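Local coordinates for uncharacterized protein PSPTO_0244 (Pseudomonas syringae pv. tomato, PDB 3MYX) that is of unknown function but has a cupin fold, probably related to that of (S)-ureidoglycine aminohydrolase, at residues A[146-159]-A[169-182]. Numbering follows the deposited sequence.
Sequences IMISPLPQCRSNNL and IGVWDSTPYERISR
Arg155 and Asp173 face each other as a hydrogen-bonded pair of two antiparallel strands, 154-158 and 169-174, and their side chains repeat the pairing of their backbones. The guanidinium comes side-on: Arg155 NE donates to Asp173 OD1 at 3.0 Å, on the syn lone pair, and Arg155 NH2 reaches Asp173 OD2 at 2.8 Å. The two planes stand 35° apart, so the two-pronged salt bridge is twisted rather than flat. A bend at chi3 (-73°) brings the NE and NH2 edge of the guanidinium alongside the two oxygens of the carboxylate, whose OD2 also accepts a bond from Tyr230 OH, so both partners help to fix its rotation.

On the other face of the sheet, Cys154 and Ser156 accompany Trp172 and Ser174. The indole, its CG anti to the backbone N (chi1 172°), presents its NE1 side to Cys154 CB, while Cys154 SG lies obliquely 5.1 Å from the centroid of the five-membered ring. Ser156 CB sits at the edge of that ring.

Toward 146-153, hydroxyls join the backbone in the pairing. Thr175 N donates to Gln153 O, Gln153 N donates to Thr175 OG1 at 2.9 Å, and Ser149 OG both accepts from Glu178 N and donates to Pro150 O. Between them the Pro152 ring leans obliquely on Tyr177, Pro152 CG 3.6 Å from Tyr177 CD1; Tyr177 also stacks on Trp225. Glu178 O is gripped from one face of its plane by Ile148 N and Ser149 N, while Ile148 lays its CG2 and CD1 branches against the glutamate's carboxylate end, which continues to a salt bridge with Lys224. Farther along, Ile146 CD1 packs alongside Arg179 CD at 3.7 Å.

The whole illustrates an antiparallel beta hairpin extended by a second, separate ladder; the hairpin of strands 154-161 and 168-174 belongs to the antiparallel sheet of a cupin beta-barrel, the EutQ-like cupin domain.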
loop_
_atom_site.group_PDB
_atom_site.type_symbol
_atom_site.label_atom_id
_atom_site.label_comp_id
_atom_site.label_asym_id
_atom_site.label_seq_id
_atom_site.Cartn_x
_atom_site.Cartn_y
_atom_site.Cartn_z
ATOM N N ILE A 146 7.572 21.677 -10.011
ATOM C CA ILE A 146 7.273 20.535 -10.882
ATOM C C ILE A 146 5.842 20.552 -11.421
ATOM O O ILE A 146 5.432 19.624 -12.096
ATOM C CB ILE A 146 7.619 19.184 -10.221
ATOM C CG1 ILE A 146 6.679 18.882 -9.050
ATOM C CG2 ILE A 146 9.114 19.153 -9.780
ATOM C CD1 ILE A 146 6.885 17.497 -8.448
HETATM N N MSE A 147 5.097 21.615 -11.161
HETATM C CA MSE A 147 3.681 21.669 -11.511
HETATM C C MSE A 147 3.464 22.055 -12.970
HETATM O O MSE A 147 4.191 22.900 -13.511
HETATM C CB MSE A 147 2.948 22.679 -10.631
HETATM C CG MSE A 147 2.868 22.307 -9.177
HETATM SE SE MSE A 147 2.084 20.566 -8.798
HETATM C CE MSE A 147 0.382 20.896 -9.654
ATOM N N ILE A 148 2.443 21.451 -13.583
ATOM C CA ILE A 148 1.907 21.866 -14.896
ATOM C C ILE A 148 0.600 22.630 -14.655
ATOM O O ILE A 148 0.416 23.738 -15.145
ATOM C CB ILE A 148 1.701 20.649 -15.830
ATOM C CG1 ILE A 148 3.060 20.049 -16.192
ATOM C CG2 ILE A 148 0.921 21.029 -17.104
ATOM C CD1 ILE A 148 2.987 18.711 -16.849
ATOM N N SER A 149 -0.305 22.047 -13.873
ATOM C CA SER A 149 -1.557 22.680 -13.531
ATOM C C SER A 149 -1.336 23.637 -12.355
ATOM O O SER A 149 -0.257 23.653 -11.741
ATOM C CB SER A 149 -2.554 21.615 -13.081
ATOM O OG SER A 149 -2.139 21.039 -11.854
ATOM N N PRO A 150 -2.380 24.408 -11.987
ATOM C CA PRO A 150 -2.333 25.095 -10.699
ATOM C C PRO A 150 -2.162 24.097 -9.544
ATOM O O PRO A 150 -2.467 22.897 -9.674
ATOM C CB PRO A 150 -3.692 25.782 -10.622
ATOM C CG PRO A 150 -4.091 25.979 -12.064
ATOM C CD PRO A 150 -3.615 24.714 -12.722
ATOM N N LEU A 151 -1.676 24.590 -8.418
ATOM C CA LEU A 151 -1.502 23.735 -7.254
ATOM C C LEU A 151 -2.858 23.238 -6.745
ATOM O O LEU A 151 -3.824 23.992 -6.701
ATOM C CB LEU A 151 -0.763 24.459 -6.127
ATOM C CG LEU A 151 0.734 24.662 -6.352
ATOM C CD1 LEU A 151 1.233 25.895 -5.581
ATOM C CD2 LEU A 151 1.512 23.439 -5.983
ATOM N N PRO A 152 -2.931 21.963 -6.354
ATOM C CA PRO A 152 -4.154 21.406 -5.790
ATOM C C PRO A 152 -4.301 21.738 -4.306
ATOM O O PRO A 152 -3.378 22.270 -3.676
ATOM C CB PRO A 152 -3.928 19.893 -5.935
ATOM C CG PRO A 152 -2.431 19.759 -5.768
ATOM C CD PRO A 152 -1.856 20.958 -6.430
ATOM N N GLN A 153 -5.470 21.421 -3.765
ATOM C CA GLN A 153 -5.687 21.312 -2.318
ATOM C C GLN A 153 -5.685 19.848 -1.944
ATOM O O GLN A 153 -6.487 19.071 -2.471
ATOM C CB GLN A 153 -7.020 21.959 -1.936
ATOM C CG GLN A 153 -7.082 23.423 -2.344
ATOM C CD GLN A 153 -8.291 24.114 -1.772
ATOM O OE1 GLN A 153 -9.403 23.967 -2.279
ATOM N NE2 GLN A 153 -8.083 24.880 -0.720
ATOM N N CYS A 154 -4.756 19.478 -1.078
ATOM C CA CYS A 154 -4.569 18.105 -0.635
ATOM C C CYS A 154 -4.879 18.024 0.857
ATOM O O CYS A 154 -4.676 18.987 1.598
ATOM C CB CYS A 154 -3.134 17.618 -0.841
ATOM S SG CYS A 154 -2.490 17.859 -2.508
ATOM N N ARG A 155 -5.380 16.869 1.286
ATOM C CA ARG A 155 -5.599 16.584 2.703
ATOM C C ARG A 155 -5.112 15.180 3.008
ATOM O O ARG A 155 -5.120 14.313 2.139
ATOM C CB ARG A 155 -7.072 16.712 3.096
ATOM C CG ARG A 155 -7.720 18.065 2.797
ATOM C CD ARG A 155 -9.153 18.090 3.209
ATOM N NE ARG A 155 -9.979 17.299 2.307
ATOM C CZ ARG A 155 -11.269 17.527 2.065
ATOM N NH1 ARG A 155 -11.935 18.496 2.692
ATOM N NH2 ARG A 155 -11.908 16.790 1.176
ATOM N N SER A 156 -4.764 14.935 4.270
ATOM C CA SER A 156 -4.365 13.605 4.705
ATOM C C SER A 156 -4.673 13.385 6.169
ATOM O O SER A 156 -4.948 14.321 6.932
ATOM C CB SER A 156 -2.872 13.383 4.486
ATOM O OG SER A 156 -2.143 14.155 5.399
ATOM N N ASN A 157 -4.575 12.128 6.560
ATOM C CA ASN A 157 -4.617 11.721 7.945
ATOM C C ASN A 157 -3.673 10.534 8.062
ATOM O O ASN A 157 -3.943 9.461 7.518
ATOM C CB ASN A 157 -6.037 11.327 8.370
ATOM C CG ASN A 157 -6.133 10.957 9.847
ATOM O OD1 ASN A 157 -5.156 10.556 10.458
ATOM N ND2 ASN A 157 -7.334 11.078 10.404
ATOM N N ASN A 158 -2.548 10.748 8.740
ATOM C CA ASN A 158 -1.612 9.679 9.071
ATOM C C ASN A 158 -2.157 8.850 10.227
ATOM O O ASN A 158 -1.880 9.128 11.380
ATOM C CB ASN A 158 -0.244 10.252 9.440
ATOM C CG ASN A 158 0.387 11.000 8.296
ATOM O OD1 ASN A 158 0.592 10.445 7.217
ATOM N ND2 ASN A 158 0.708 12.275 8.522
ATOM N N LEU A 159 -2.965 7.859 9.897
ATOM C CA LEU A 159 -3.618 7.008 10.880
ATOM C C LEU A 159 -2.635 6.091 11.591
ATOM O O LEU A 159 -2.900 5.625 12.696
ATOM C CB LEU A 159 -4.695 6.169 10.210
ATOM C CG LEU A 159 -5.871 6.994 9.675
ATOM C CD1 LEU A 159 -6.719 6.191 8.687
ATOM C CD2 LEU A 159 -6.722 7.515 10.839
ATOM N N ILE A 169 1.109 5.692 7.149
ATOM C CA ILE A 169 0.001 4.998 6.491
ATOM C C ILE A 169 -1.304 5.695 6.832
ATOM O O ILE A 169 -1.552 6.047 7.982
ATOM C CB ILE A 169 -0.031 3.521 6.917
ATOM C CG1 ILE A 169 1.253 2.820 6.449
ATOM C CG2 ILE A 169 -1.278 2.839 6.371
ATOM C CD1 ILE A 169 1.468 1.416 7.014
ATOM N N GLY A 170 -2.126 5.948 5.821
ATOM C CA GLY A 170 -3.345 6.664 6.076
ATOM C C GLY A 170 -4.191 6.858 4.849
ATOM O O GLY A 170 -4.151 6.046 3.922
ATOM N N VAL A 171 -4.965 7.937 4.879
ATOM C CA VAL A 171 -5.877 8.293 3.823
ATOM C C VAL A 171 -5.545 9.723 3.375
ATOM O O VAL A 171 -5.230 10.582 4.205
ATOM C CB VAL A 171 -7.348 8.158 4.274
ATOM C CG1 VAL A 171 -8.336 8.609 3.151
ATOM C CG2 VAL A 171 -7.664 6.728 4.692
ATOM N N TRP A 172 -5.579 9.940 2.053
ATOM C CA TRP A 172 -5.252 11.229 1.428
ATOM C C TRP A 172 -6.287 11.550 0.390
ATOM O O TRP A 172 -6.841 10.638 -0.242
ATOM C CB TRP A 172 -3.907 11.113 0.742
ATOM C CG TRP A 172 -3.361 12.213 -0.136
ATOM C CD1 TRP A 172 -2.504 13.176 0.240
ATOM C CD2 TRP A 172 -3.510 12.341 -1.556
ATOM N NE1 TRP A 172 -2.116 13.927 -0.845
ATOM C CE2 TRP A 172 -2.704 13.407 -1.965
ATOM C CE3 TRP A 172 -4.231 11.637 -2.524
ATOM C CZ2 TRP A 172 -2.588 13.779 -3.298
ATOM C CZ3 TRP A 172 -4.114 12.010 -3.842
ATOM C CH2 TRP A 172 -3.283 13.059 -4.217
ATOM N N ASP A 173 -6.549 12.835 0.181
ATOM C CA ASP A 173 -7.334 13.238 -0.972
ATOM C C ASP A 173 -6.800 14.502 -1.605
ATOM O O ASP A 173 -5.960 15.194 -1.039
ATOM C CB ASP A 173 -8.860 13.260 -0.699
ATOM C CG ASP A 173 -9.378 14.466 0.106
ATOM O OD1 ASP A 173 -8.670 15.467 0.377
ATOM O OD2 ASP A 173 -10.581 14.375 0.495
ATOM N N SER A 174 -7.263 14.760 -2.815
ATOM C CA SER A 174 -6.773 15.899 -3.565
ATOM C C SER A 174 -7.745 16.297 -4.649
ATOM O O SER A 174 -8.370 15.452 -5.282
ATOM C CB SER A 174 -5.433 15.569 -4.237
ATOM O OG SER A 174 -4.845 16.714 -4.822
ATOM N N THR A 175 -7.786 17.591 -4.895
ATOM C CA THR A 175 -8.394 18.157 -6.088
ATOM C C THR A 175 -7.462 17.827 -7.282
ATOM O O THR A 175 -6.350 17.311 -7.105
ATOM C CB THR A 175 -8.617 19.663 -5.878
ATOM O OG1 THR A 175 -7.366 20.325 -5.690
ATOM C CG2 THR A 175 -9.519 19.941 -4.666
ATOM N N PRO A 176 -7.923 18.076 -8.522
ATOM C CA PRO A 176 -7.156 17.643 -9.693
ATOM C C PRO A 176 -5.829 18.360 -9.834
ATOM O O PRO A 176 -5.707 19.538 -9.505
ATOM C CB PRO A 176 -8.050 18.050 -10.875
ATOM C CG PRO A 176 -9.371 18.284 -10.321
ATOM C CD PRO A 176 -9.227 18.656 -8.893
ATOM N N TYR A 177 -4.832 17.656 -10.342
ATOM C CA TYR A 177 -3.574 18.295 -10.711
ATOM C C TYR A 177 -2.755 17.485 -11.675
ATOM O O TYR A 177 -2.997 16.279 -11.887
ATOM C CB TYR A 177 -2.726 18.647 -9.491
ATOM C CG TYR A 177 -2.148 17.484 -8.708
ATOM C CD1 TYR A 177 -2.892 16.826 -7.740
ATOM C CD2 TYR A 177 -0.844 17.064 -8.917
ATOM C CE1 TYR A 177 -2.356 15.799 -6.984
ATOM C CE2 TYR A 177 -0.289 16.051 -8.169
ATOM C CZ TYR A 177 -1.046 15.420 -7.196
ATOM O OH TYR A 177 -0.533 14.399 -6.435
ATOM N N GLU A 178 -1.779 18.172 -12.265
ATOM C CA GLU A 178 -0.843 17.585 -13.209
ATOM C C GLU A 178 0.529 18.140 -12.927
ATOM O O GLU A 178 0.691 19.343 -12.768
ATOM C CB GLU A 178 -1.271 17.907 -14.646
ATOM C CG GLU A 178 -0.376 17.264 -15.727
ATOM C CD GLU A 178 -0.782 17.638 -17.148
ATOM O OE1 GLU A 178 -1.859 18.242 -17.342
ATOM O OE2 GLU A 178 -0.016 17.300 -18.068
ATOM N N ARG A 179 1.519 17.257 -12.887
ATOM C CA ARG A 179 2.903 17.644 -12.702
ATOM C C ARG A 179 3.774 16.926 -13.716
ATOM O O ARG A 179 3.351 15.959 -14.355
ATOM C CB ARG A 179 3.361 17.297 -11.283
ATOM C CG ARG A 179 3.202 15.828 -10.888
ATOM C CD ARG A 179 3.961 15.512 -9.613
ATOM N NE ARG A 179 3.875 14.096 -9.249
ATOM C CZ ARG A 179 4.558 13.115 -9.833
ATOM N NH1 ARG A 179 5.397 13.362 -10.847
ATOM N NH2 ARG A 179 4.396 11.864 -9.416
ATOM N N ILE A 180 5.009 17.379 -13.829
ATOM C CA ILE A 180 5.966 16.730 -14.706
ATOM C C ILE A 180 6.453 15.425 -14.113
ATOM O O ILE A 180 6.317 15.168 -12.918
ATOM C CB ILE A 180 7.155 17.654 -15.050
ATOM C CG1 ILE A 180 8.027 17.922 -13.819
ATOM C CG2 ILE A 180 6.650 18.944 -15.712
ATOM C CD1 ILE A 180 9.308 18.715 -14.161
ATOM N N SER A 181 7.004 14.577 -14.958
ATOM C CA SER A 181 7.600 13.333 -14.496
ATOM C C SER A 181 8.800 13.622 -13.601
ATOM O O SER A 181 9.640 14.476 -13.920
ATOM C CB SER A 181 8.053 12.524 -15.706
ATOM O OG SER A 181 8.603 11.278 -15.339
ATOM N N ARG A 182 8.862 12.915 -12.477
ATOM C CA ARG A 182 9.964 13.002 -11.525
ATOM C C ARG A 182 10.231 11.616 -10.944
ATOM O O ARG A 182 9.305 10.809 -10.829
ATOM C CB ARG A 182 9.601 13.946 -10.377
ATOM C CG ARG A 182 9.330 15.384 -10.795
ATOM C CD ARG A 182 10.630 16.066 -11.201
ATOM N NE ARG A 182 11.601 15.994 -10.114
ATOM C CZ ARG A 182 12.923 16.017 -10.260
ATOM N NH1 ARG A 182 13.472 16.102 -11.463
ATOM N NH2 ARG A 182 13.698 15.935 -9.188
HETATM O O HOH W 1 -5.171 21.900 -10.924
#